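Local coordinates for HD domain-containing protein (Aquifex aeolicus, PDB 2HEK) that is of unknown cellular role but binds zinc and GDP at sites far apart and, as an HD-domain protein, may act as a dGTPase, at residues L42-A47 with K224-L229; C173-G178 with Y217-F222; I211-M216 with V316-Y321. All blocks are in the same frame, centred on the assembly; numbering follows the deposited sequence.

Contact 1: residues L42-A47 with K224-L229; sequences LVFPSA and KVVRIL. With GDP (guanosine-5'-diphosphate), chain G.
Val43, in a loop that goes straight on into a type I turn from Phe44 to Ala47, brings its CA to 6.7 Å from that of Val226 on the first turns of helix 224-240. The contact is wholly apolar, with no hydrogen bond across it, and one methyl carries most of it. Val43 CG2 lies 3.6 Å from Val225 CG1 and 3.8 Å from Leu229 CD1, and it also touches Val226 CG2. A chi1 of 176° puts Val43 CG1 anti to the backbone N, near the ribose of GDP, while CG2, the other branch, faces the helix. Leu229 CD1 reaches on to Leu42 CB at 3.8 Å. Phe44 meets the helix with its rim, CE1 standing 4.1 Å from Val226 CG2, which lies near the ring plane. Both segments line the GDP pocket: Val225 CG2 comes within 3.9 Å of O3A of GDP, and Pro45 CG lies the same distance from C8 of GDP. Arg280 donates to Leu42 O, and a second subunit supplies much of the nucleotide's polar grip. The loop is thus held between helix 224-240 and helix 160-173, where Phe44 rests on Cys173, while strand 349-356 packs against Lys224, Arg227 and Ile228.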
loop_
_atom_site.group_PDB
_atom_site.type_symbol
_atom_site.label_atom_id
_atom_site.label_comp_id
_atom_site.label_asym_id
_atom_site.label_seq_id
_atom_site.Cartn_x
_atom_site.Cartn_y
_atom_site.Cartn_z
ATOM N N LEU A 42 25.052 -4.328 -3.527
ATOM C CA LEU A 42 26.034 -3.340 -3.987
ATOM C C LEU A 42 25.442 -2.435 -5.077
ATOM O O LEU A 42 26.043 -1.420 -5.446
ATOM C CB LEU A 42 27.296 -4.034 -4.520
ATOM C CG LEU A 42 28.136 -4.732 -3.440
ATOM C CD1 LEU A 42 29.347 -5.440 -4.119
ATOM C CD2 LEU A 42 28.628 -3.748 -2.346
ATOM N N VAL A 43 24.271 -2.801 -5.588
ATOM C CA VAL A 43 23.566 -2.012 -6.603
ATOM C C VAL A 43 22.189 -1.542 -6.051
ATOM O O VAL A 43 21.793 -0.375 -6.236
ATOM C CB VAL A 43 23.325 -2.869 -7.887
ATOM C CG1 VAL A 43 22.506 -2.098 -8.939
ATOM C CG2 VAL A 43 24.635 -3.332 -8.488
ATOM N N PHE A 44 21.474 -2.457 -5.394
ATOM C CA PHE A 44 20.146 -2.183 -4.758
ATOM C C PHE A 44 20.381 -2.237 -3.255
ATOM O O PHE A 44 20.386 -3.323 -2.684
ATOM C CB PHE A 44 19.097 -3.259 -5.146
ATOM C CG PHE A 44 18.726 -3.221 -6.600
ATOM C CD1 PHE A 44 19.465 -3.950 -7.559
ATOM C CD2 PHE A 44 17.656 -2.413 -7.035
ATOM C CE1 PHE A 44 19.144 -3.855 -8.943
ATOM C CE2 PHE A 44 17.332 -2.330 -8.429
ATOM C CZ PHE A 44 18.059 -3.061 -9.352
ATOM N N PRO A 45 20.678 -1.083 -2.622
ATOM C CA PRO A 45 21.267 -1.121 -1.271
ATOM C C PRO A 45 20.436 -1.845 -0.208
ATOM O O PRO A 45 21.007 -2.443 0.709
ATOM C CB PRO A 45 21.434 0.382 -0.927
ATOM C CG PRO A 45 21.671 1.010 -2.277
ATOM C CD PRO A 45 20.642 0.298 -3.143
ATOM N N SER A 46 19.118 -1.847 -0.374
ATOM C CA SER A 46 18.217 -2.430 0.643
ATOM C C SER A 46 18.002 -3.955 0.443
ATOM O O SER A 46 17.255 -4.568 1.206
ATOM C CB SER A 46 16.894 -1.678 0.620
ATOM O OG SER A 46 17.055 -0.343 1.158
ATOM N N ALA A 47 18.690 -4.562 -0.541
ATOM C CA ALA A 47 18.584 -6.028 -0.806
ATOM C C ALA A 47 19.343 -6.819 0.237
ATOM O O ALA A 47 20.236 -7.611 -0.103
ATOM C CB ALA A 47 19.124 -6.407 -2.225
ATOM N N LYS A 224 22.843 -4.920 -15.422
ATOM C CA LYS A 224 24.158 -5.114 -16.042
ATOM C C LYS A 224 25.266 -5.119 -14.992
ATOM O O LYS A 224 26.225 -5.867 -15.123
ATOM C CB LYS A 224 24.414 -4.036 -17.081
ATOM C CG LYS A 224 24.536 -2.642 -16.527
ATOM C CD LYS A 224 24.334 -1.581 -17.628
ATOM C CE LYS A 224 24.808 -0.228 -17.124
ATOM N NZ LYS A 224 24.382 0.881 -18.028
ATOM N N VAL A 225 25.122 -4.288 -13.947
ATOM C CA VAL A 225 26.119 -4.244 -12.863
ATOM C C VAL A 225 25.985 -5.441 -11.938
ATOM O O VAL A 225 26.997 -5.998 -11.546
ATOM C CB VAL A 225 26.090 -2.902 -12.067
ATOM C CG1 VAL A 225 27.182 -2.854 -10.992
ATOM C CG2 VAL A 225 26.201 -1.738 -13.023
ATOM N N VAL A 226 24.748 -5.847 -11.601
ATOM C CA VAL A 226 24.534 -7.078 -10.846
ATOM C C VAL A 226 25.258 -8.261 -11.547
ATOM O O VAL A 226 25.942 -9.052 -10.894
ATOM C CB VAL A 226 23.020 -7.389 -10.655
ATOM C CG1 VAL A 226 22.832 -8.805 -10.102
ATOM C CG2 VAL A 226 22.376 -6.331 -9.703
ATOM N N ARG A 227 25.130 -8.342 -12.876
ATOM C CA ARG A 227 25.731 -9.450 -13.624
ATOM C C ARG A 227 27.274 -9.413 -13.592
ATOM O O ARG A 227 27.901 -10.449 -13.316
ATOM C CB ARG A 227 25.196 -9.517 -15.056
ATOM C CG ARG A 227 23.684 -9.977 -15.175
ATOM C CD ARG A 227 23.435 -11.448 -14.767
ATOM N NE ARG A 227 24.368 -12.359 -15.425
ATOM C CZ ARG A 227 25.194 -13.211 -14.800
ATOM N NH1 ARG A 227 25.191 -13.339 -13.472
ATOM N NH2 ARG A 227 26.028 -13.970 -15.514
ATOM N N ILE A 228 27.876 -8.246 -13.793
ATOM C CA ILE A 228 29.379 -8.160 -13.773
ATOM C C ILE A 228 29.979 -8.439 -12.379
ATOM O O ILE A 228 31.018 -9.117 -12.242
ATOM C CB ILE A 228 29.956 -6.848 -14.445
ATOM C CG1 ILE A 228 31.496 -6.903 -14.600
ATOM C CG2 ILE A 228 29.542 -5.555 -13.711
ATOM C CD1 ILE A 228 31.985 -8.033 -15.556
ATOM N N LEU A 229 29.316 -7.948 -11.335
ATOM C CA LEU A 229 29.723 -8.305 -9.982
ATOM C C LEU A 229 29.728 -9.820 -9.757
ATOM O O LEU A 229 30.651 -10.363 -9.164
ATOM C CB LEU A 229 28.820 -7.601 -8.943
ATOM C CG LEU A 229 28.974 -6.063 -8.920
ATOM C CD1 LEU A 229 27.865 -5.379 -8.060
ATOM C CD2 LEU A 229 30.375 -5.671 -8.414
HETATM P PB GDP G . 27.902 2.527 -13.392
HETATM O O1B GDP G . 26.813 1.956 -14.291
HETATM O O2B GDP G . 29.225 2.650 -14.142
HETATM O O3B GDP G . 27.489 3.914 -12.901
HETATM O O3A GDP G . 28.155 1.526 -12.145
HETATM P PA GDP G . 28.290 1.961 -10.599
HETATM O O1A GDP G . 28.612 3.416 -10.381
HETATM O O2A GDP G . 29.333 1.101 -9.934
HETATM O "O5'" GDP G . 26.869 1.609 -9.908
HETATM C "C5'" GDP G . 25.628 1.517 -10.595
HETATM C "C4'" GDP G . 24.436 1.640 -9.636
HETATM O "O4'" GDP G . 24.690 1.198 -8.288
HETATM C "C3'" GDP G . 23.953 3.061 -9.518
HETATM O "O3'" GDP G . 22.513 2.962 -9.724
HETATM C "C2'" GDP G . 24.162 3.368 -8.066
HETATM O "O2'" GDP G . 23.095 4.208 -7.696
HETATM C "C1'" GDP G . 24.021 2.044 -7.362
HETATM N N9 GDP G . 24.818 1.941 -6.120
HETATM C C8 GDP G . 24.477 1.264 -5.011
HETATM N N7 GDP G . 25.452 1.321 -4.081
HETATM C C5 GDP G . 26.443 2.061 -4.603
HETATM C C6 GDP G . 27.761 2.534 -4.141
HETATM O O6 GDP G . 28.127 2.200 -3.023
HETATM N N1 GDP G . 28.543 3.249 -4.969
HETATM C C2 GDP G . 28.135 3.596 -6.209
HETATM N N2 GDP G . 28.984 4.349 -6.985
HETATM N N3 GDP G . 26.913 3.196 -6.696
HETATM C C4 GDP G . 26.055 2.451 -5.950
#

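Contact 2: residues C173-G178 with Y217-F222; sequences CGVSYG and YVQVYF
Gln219 presents its amide to the rim of the Tyr177 ring, the two planes standing 87° apart. NE2 of Gln219 lies near the ring plane, 3.7 Å from CE1 of Tyr177, so the approach is to an edge, not over the pi face. The glutamine is bent at chi2 (84°), which swings CD away from a straight course; its CG lies 3.9 Å from Val175 CG2, and the two side chains run antiparallel alongside each other. One residue on, Val220 CG2 meets the same Val175 methyl at 3.5 Å, its side chain crossing at a slant. Val220 CG1 packs on Cys173 SG at 4.1 Å. Two waters accept from NE2: water 1, 2.6 Å from Gln219 NE2, also bonds weakly to Gly174 O, and water 2 bonds to Tyr177 OH. Arg204 of a third subunit packs on Tyr177 and Gln219. Helix 203-221 ends here in a wider pi-type turn, Phe222 N donating to Tyr217 O. With no direct hydrogen bond across it, the contact is divided: valine and cysteine meet as apolar groups at one end, and at the other one amide nitrogen reaches Tyr177 OH soundly through water 2 and Gly174 O only weakly through water 1.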
loop_
_atom_site.group_PDB
_atom_site.type_symbol
_atom_site.label_atom_id
_atom_site.label_comp_id
_atom_site.label_asym_id
_atom_site.label_seq_id
_atom_site.Cartn_x
_atom_site.Cartn_y
_atom_site.Cartn_z
ATOM N N CYS A 173 14.338 -4.895 -2.728
ATOM C CA CYS A 173 15.073 -4.094 -3.750
ATOM C C CYS A 173 14.426 -2.754 -3.992
ATOM O O CYS A 173 15.137 -1.788 -4.266
ATOM C CB CYS A 173 15.239 -4.819 -5.089
ATOM S SG CYS A 173 16.295 -6.265 -4.945
ATOM N N GLY A 174 13.097 -2.706 -3.866
ATOM C CA GLY A 174 12.295 -1.491 -4.135
ATOM C C GLY A 174 11.796 -1.463 -5.582
ATOM O O GLY A 174 11.876 -0.440 -6.225
ATOM N N VAL A 175 11.249 -2.574 -6.088
ATOM C CA VAL A 175 10.799 -2.646 -7.466
ATOM C C VAL A 175 9.287 -2.457 -7.501
ATOM O O VAL A 175 8.530 -3.367 -7.264
ATOM C CB VAL A 175 11.288 -3.949 -8.170
ATOM C CG1 VAL A 175 10.815 -4.002 -9.645
ATOM C CG2 VAL A 175 12.798 -3.998 -8.128
ATOM N N SER A 176 8.901 -1.233 -7.827
ATOM C CA SER A 176 7.539 -0.697 -7.768
ATOM C C SER A 176 6.753 -0.921 -9.052
ATOM O O SER A 176 5.686 -0.313 -9.242
ATOM C CB SER A 176 7.643 0.826 -7.551
ATOM O OG SER A 176 8.486 1.449 -8.531
ATOM N N TYR A 177 7.268 -1.781 -9.935
ATOM C CA TYR A 177 6.647 -1.946 -11.251
ATOM C C TYR A 177 5.685 -3.152 -11.287
ATOM O O TYR A 177 4.543 -3.010 -11.734
ATOM C CB TYR A 177 7.693 -1.982 -12.359
ATOM C CG TYR A 177 8.603 -0.745 -12.438
ATOM C CD1 TYR A 177 9.971 -0.877 -12.243
ATOM C CD2 TYR A 177 8.094 0.560 -12.690
ATOM C CE1 TYR A 177 10.861 0.244 -12.293
ATOM C CE2 TYR A 177 8.975 1.704 -12.786
ATOM C CZ TYR A 177 10.377 1.530 -12.565
ATOM O OH TYR A 177 11.336 2.565 -12.656
ATOM N N GLY A 178 6.093 -4.321 -10.805
ATOM C CA GLY A 178 5.132 -5.445 -10.760
ATOM C C GLY A 178 4.047 -5.246 -9.681
ATOM O O GLY A 178 4.195 -4.381 -8.789
ATOM N N TYR A 217 13.240 -9.782 -13.580
ATOM C CA TYR A 217 14.385 -10.132 -14.444
ATOM C C TYR A 217 15.036 -8.932 -15.092
ATOM O O TYR A 217 16.263 -8.774 -15.016
ATOM C CB TYR A 217 14.012 -11.202 -15.504
ATOM C CG TYR A 217 14.150 -12.551 -14.897
ATOM C CD1 TYR A 217 13.091 -13.120 -14.191
ATOM C CD2 TYR A 217 15.376 -13.208 -14.905
ATOM C CE1 TYR A 217 13.240 -14.330 -13.538
ATOM C CE2 TYR A 217 15.540 -14.433 -14.266
ATOM C CZ TYR A 217 14.461 -14.986 -13.589
ATOM O OH TYR A 217 14.591 -16.207 -12.953
ATOM N N VAL A 218 14.231 -8.064 -15.708
ATOM C CA VAL A 218 14.834 -6.927 -16.406
ATOM C C VAL A 218 15.410 -5.892 -15.442
ATOM O O VAL A 218 16.471 -5.303 -15.713
ATOM C CB VAL A 218 13.914 -6.271 -17.469
ATOM C CG1 VAL A 218 13.644 -7.281 -18.572
ATOM C CG2 VAL A 218 12.618 -5.712 -16.866
ATOM N N GLN A 219 14.740 -5.692 -14.312
ATOM C CA GLN A 219 15.162 -4.610 -13.411
ATOM C C GLN A 219 16.305 -5.063 -12.492
ATOM O O GLN A 219 17.240 -4.285 -12.222
ATOM C CB GLN A 219 13.953 -4.038 -12.631
ATOM C CG GLN A 219 14.253 -2.964 -11.559
ATOM C CD GLN A 219 14.377 -1.537 -12.144
ATOM O OE1 GLN A 219 14.496 -1.361 -13.362
ATOM N NE2 GLN A 219 14.351 -0.521 -11.265
ATOM N N VAL A 220 16.232 -6.304 -11.998
ATOM C CA VAL A 220 17.164 -6.750 -10.939
ATOM C C VAL A 220 18.106 -7.898 -11.361
ATOM O O VAL A 220 19.336 -7.720 -11.370
ATOM C CB VAL A 220 16.418 -7.163 -9.613
ATOM C CG1 VAL A 220 17.437 -7.643 -8.583
ATOM C CG2 VAL A 220 15.569 -5.996 -9.046
ATOM N N TYR A 221 17.553 -9.061 -11.705
ATOM C CA TYR A 221 18.403 -10.256 -11.883
ATOM C C TYR A 221 19.353 -10.076 -13.087
ATOM O O TYR A 221 20.483 -10.590 -13.094
ATOM C CB TYR A 221 17.563 -11.566 -12.007
ATOM C CG TYR A 221 16.473 -11.755 -10.924
ATOM C CD1 TYR A 221 15.224 -12.285 -11.257
ATOM C CD2 TYR A 221 16.703 -11.395 -9.569
ATOM C CE1 TYR A 221 14.218 -12.471 -10.282
ATOM C CE2 TYR A 221 15.688 -11.552 -8.595
ATOM C CZ TYR A 221 14.464 -12.111 -8.964
ATOM O OH TYR A 221 13.447 -12.273 -8.010
ATOM N N PHE A 222 18.912 -9.334 -14.094
ATOM C CA PHE A 222 19.758 -9.130 -15.293
ATOM C C PHE A 222 20.345 -7.734 -15.343
ATOM O O PHE A 222 20.808 -7.297 -16.398
ATOM C CB PHE A 222 18.981 -9.437 -16.582
ATOM C CG PHE A 222 18.628 -10.877 -16.736
ATOM C CD1 PHE A 222 17.603 -11.257 -17.620
ATOM C CD2 PHE A 222 19.275 -11.867 -15.978
ATOM C CE1 PHE A 222 17.254 -12.626 -17.784
ATOM C CE2 PHE A 222 18.942 -13.241 -16.122
ATOM C CZ PHE A 222 17.923 -13.617 -17.046
HETATM O O HOH W 1 14.254 -0.291 -8.673
HETATM O O HOH W 2 14.026 2.027 -12.993
#

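Contact 3: residues I211-M216 with V316-Y321; sequences ISRYFM and VEKEVY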
loop_
_atom_site.group_PDB
_atom_site.type_symbol
_atom_site.label_atom_id
_atom_site.label_comp_id
_atom_site.label_asym_id
_atom_site.label_seq_id
_atom_site.Cartn_x
_atom_site.Cartn_y
_atom_site.Cartn_z
ATOM N N ILE A 211 4.035 -11.142 -15.768
ATOM C CA ILE A 211 4.555 -9.779 -15.988
ATOM C C ILE A 211 5.412 -9.338 -14.806
ATOM O O ILE A 211 6.512 -8.737 -14.975
ATOM C CB ILE A 211 3.434 -8.729 -16.142
ATOM C CG1 ILE A 211 2.559 -9.011 -17.366
ATOM C CG2 ILE A 211 4.056 -7.341 -16.254
ATOM C CD1 ILE A 211 3.298 -9.136 -18.667
ATOM N N SER A 212 4.942 -9.635 -13.599
ATOM C CA SER A 212 5.743 -9.295 -12.410
ATOM C C SER A 212 7.096 -10.010 -12.464
ATOM O O SER A 212 8.153 -9.426 -12.151
ATOM C CB SER A 212 4.945 -9.555 -11.137
ATOM O OG SER A 212 5.086 -10.917 -10.700
ATOM N N ARG A 213 7.100 -11.261 -12.905
ATOM C CA ARG A 213 8.370 -11.985 -13.065
ATOM C C ARG A 213 9.264 -11.338 -14.135
ATOM O O ARG A 213 10.488 -11.174 -13.944
ATOM C CB ARG A 213 8.066 -13.454 -13.398
ATOM C CG ARG A 213 9.254 -14.338 -13.519
ATOM C CD ARG A 213 8.792 -15.796 -13.881
ATOM N NE ARG A 213 9.948 -16.706 -13.914
ATOM C CZ ARG A 213 10.619 -17.035 -15.025
ATOM N NH1 ARG A 213 10.256 -16.539 -16.217
ATOM N NH2 ARG A 213 11.652 -17.861 -14.954
ATOM N N TYR A 214 8.672 -10.939 -15.261
ATOM C CA TYR A 214 9.449 -10.207 -16.297
ATOM C C TYR A 214 10.128 -8.971 -15.683
ATOM O O TYR A 214 11.311 -8.713 -15.921
ATOM C CB TYR A 214 8.527 -9.734 -17.444
ATOM C CG TYR A 214 9.143 -8.695 -18.343
ATOM C CD1 TYR A 214 9.911 -9.065 -19.465
ATOM C CD2 TYR A 214 8.928 -7.322 -18.104
ATOM C CE1 TYR A 214 10.469 -8.071 -20.335
ATOM C CE2 TYR A 214 9.459 -6.352 -18.939
ATOM C CZ TYR A 214 10.228 -6.713 -20.045
ATOM O OH TYR A 214 10.741 -5.690 -20.849
ATOM N N PHE A 215 9.377 -8.171 -14.925
ATOM C CA PHE A 215 9.993 -6.986 -14.299
ATOM C C PHE A 215 11.168 -7.307 -13.381
ATOM O O PHE A 215 12.192 -6.620 -13.416
ATOM C CB PHE A 215 8.959 -6.156 -13.563
ATOM C CG PHE A 215 8.130 -5.295 -14.481
ATOM C CD1 PHE A 215 6.746 -5.430 -14.530
ATOM C CD2 PHE A 215 8.747 -4.321 -15.274
ATOM C CE1 PHE A 215 5.958 -4.577 -15.375
ATOM C CE2 PHE A 215 7.995 -3.491 -16.124
ATOM C CZ PHE A 215 6.578 -3.641 -16.170
ATOM N N MET A 216 11.041 -8.339 -12.552
ATOM C CA MET A 216 12.162 -8.684 -11.676
ATOM C C MET A 216 13.411 -9.052 -12.477
ATOM O O MET A 216 14.520 -8.683 -12.085
ATOM C CB MET A 216 11.794 -9.794 -10.692
ATOM C CG MET A 216 10.749 -9.345 -9.645
ATOM S SD MET A 216 11.284 -7.831 -8.728
ATOM C CE MET A 216 12.792 -8.373 -7.965
ATOM N N VAL A 316 22.493 -13.346 -21.824
ATOM C CA VAL A 316 21.273 -13.695 -21.080
ATOM C C VAL A 316 20.102 -13.928 -22.043
ATOM O O VAL A 316 19.737 -13.045 -22.820
ATOM C CB VAL A 316 20.907 -12.580 -20.111
ATOM C CG1 VAL A 316 19.528 -12.798 -19.615
ATOM C CG2 VAL A 316 21.896 -12.529 -18.974
ATOM N N GLU A 317 19.534 -15.128 -22.009
ATOM C CA GLU A 317 18.376 -15.469 -22.845
ATOM C C GLU A 317 17.360 -16.259 -22.017
ATOM O O GLU A 317 17.539 -17.473 -21.806
ATOM C CB GLU A 317 18.798 -16.236 -24.116
ATOM C CG GLU A 317 19.509 -15.353 -25.169
ATOM C CD GLU A 317 20.011 -16.108 -26.408
ATOM O OE1 GLU A 317 19.903 -17.355 -26.468
ATOM O OE2 GLU A 317 20.519 -15.431 -27.334
ATOM N N LYS A 318 16.308 -15.555 -21.557
ATOM C CA LYS A 318 15.336 -16.064 -20.583
ATOM C C LYS A 318 13.866 -16.002 -21.023
ATOM O O LYS A 318 13.349 -14.943 -21.413
ATOM C CB LYS A 318 15.475 -15.287 -19.283
ATOM C CG LYS A 318 14.624 -15.799 -18.157
ATOM C CD LYS A 318 15.255 -17.054 -17.569
ATOM C CE LYS A 318 14.391 -17.668 -16.468
ATOM N NZ LYS A 318 15.168 -18.592 -15.580
ATOM N N GLU A 319 13.183 -17.134 -20.901
ATOM C CA GLU A 319 11.797 -17.263 -21.326
ATOM C C GLU A 319 10.847 -16.695 -20.284
ATOM O O GLU A 319 10.857 -17.105 -19.143
ATOM C CB GLU A 319 11.441 -18.740 -21.563
ATOM C CG GLU A 319 11.788 -19.292 -22.959
ATOM C CD GLU A 319 11.093 -20.621 -23.228
ATOM O OE1 GLU A 319 11.315 -21.586 -22.451
ATOM O OE2 GLU A 319 10.311 -20.697 -24.207
ATOM N N VAL A 320 9.996 -15.785 -20.718
ATOM C CA VAL A 320 9.044 -15.105 -19.850
ATOM C C VAL A 320 7.806 -15.993 -19.660
ATOM O O VAL A 320 7.100 -15.907 -18.645
ATOM C CB VAL A 320 8.670 -13.764 -20.498
ATOM C CG1 VAL A 320 7.461 -13.085 -19.808
ATOM C CG2 VAL A 320 9.910 -12.844 -20.545
ATOM N N TYR A 321 7.544 -16.845 -20.649
ATOM C CA TYR A 321 6.516 -17.864 -20.526
ATOM C C TYR A 321 7.049 -19.125 -21.207
ATOM O O TYR A 321 7.482 -19.066 -22.355
ATOM C CB TYR A 321 5.228 -17.409 -21.188
ATOM C CG TYR A 321 4.216 -18.533 -21.393
ATOM C CD1 TYR A 321 3.705 -19.243 -20.303
ATOM C CD2 TYR A 321 3.764 -18.873 -22.670
ATOM C CE1 TYR A 321 2.772 -20.280 -20.480
ATOM C CE2 TYR A 321 2.830 -19.907 -22.862
ATOM C CZ TYR A 321 2.337 -20.602 -21.764
ATOM O OH TYR A 321 1.407 -21.624 -21.932
HETATM O O HOH W 3 7.690 -14.334 -16.763
#
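Arg213 NH1 donates to the backbone carbonyl of Glu319, with 3.0 Å between NH1 and Glu319 O and an N-H...O angle of 151°. The acceptor lies within 9° of the guanidinium plane, and the donor lies in the plane of the carbonyl, so the two flat groups meet in plane. A second partner is water 3, which accepts a weak bond from Arg213 NH1 at 3.4 Å; it also donates to Val320 O, so the guanidinium holds successive carbonyls, one directly and the next only through a weak water-mediated link. The arginine gets there by an extended chain: CG is anti to the backbone N (chi1 -177°), and the run from CG to NE stays straight, carrying the charge from the helix to the end of the strand. The Lys318 side chain crosses that of Arg213 at about a right angle, near NH2. CE of Lys318 is modelled 3.1 Å from Arg213 NH2, a spacing too short to trust in detail, and Lys318 NZ stands 3.6 Å from Arg213 NH2. Two like charges so close should repel, and the carbonyl oxygen of Glu319 at NH1 may offset this in part. Beside this polar patch, Val320 CG2 packs against the rim of the Tyr214 ring, 3.9 Å from CD1, near its plane. The Tyr214 hydroxyl bonds to Glu207 of a third subunit, tying this face to the assembly. Ile349 of the central strand touches both Tyr214 and Val320, and Leu166 of helix 160-173 also packs on Arg213. The arrangement is that of a helix packed on an antiparallel sheet: 203-221 lies against 311-318, an edge strand of the three-stranded sheet within this chain, and an arginine ties the backbone just past the strand's end, within the HD-associated region.

The centres of contacts 1 and 2 are 11 Å apart, those of contacts 2 and 3 10 Å, and those of contacts 1 and 3 18 Å, so contact 2 bridges the others. Contacts 2 and 3 share helix 203-221, where Tyr221 N probably bonds Met216 O; helix 224-240, used by contact 1, follows it. Along the chain come 42-47 and 173-178, then 211-216, 217-222 and 224-229 along two successive helices, and last 316-321. Contact 2 therefore falls within the span of contact 1, while contact 3 crosses both. The consecutive helices link the GDP pocket, the end of helix 160-173, which contributes zinc ligand Asp161, and the three-stranded sheet, with other subunits adjoining all three contacts.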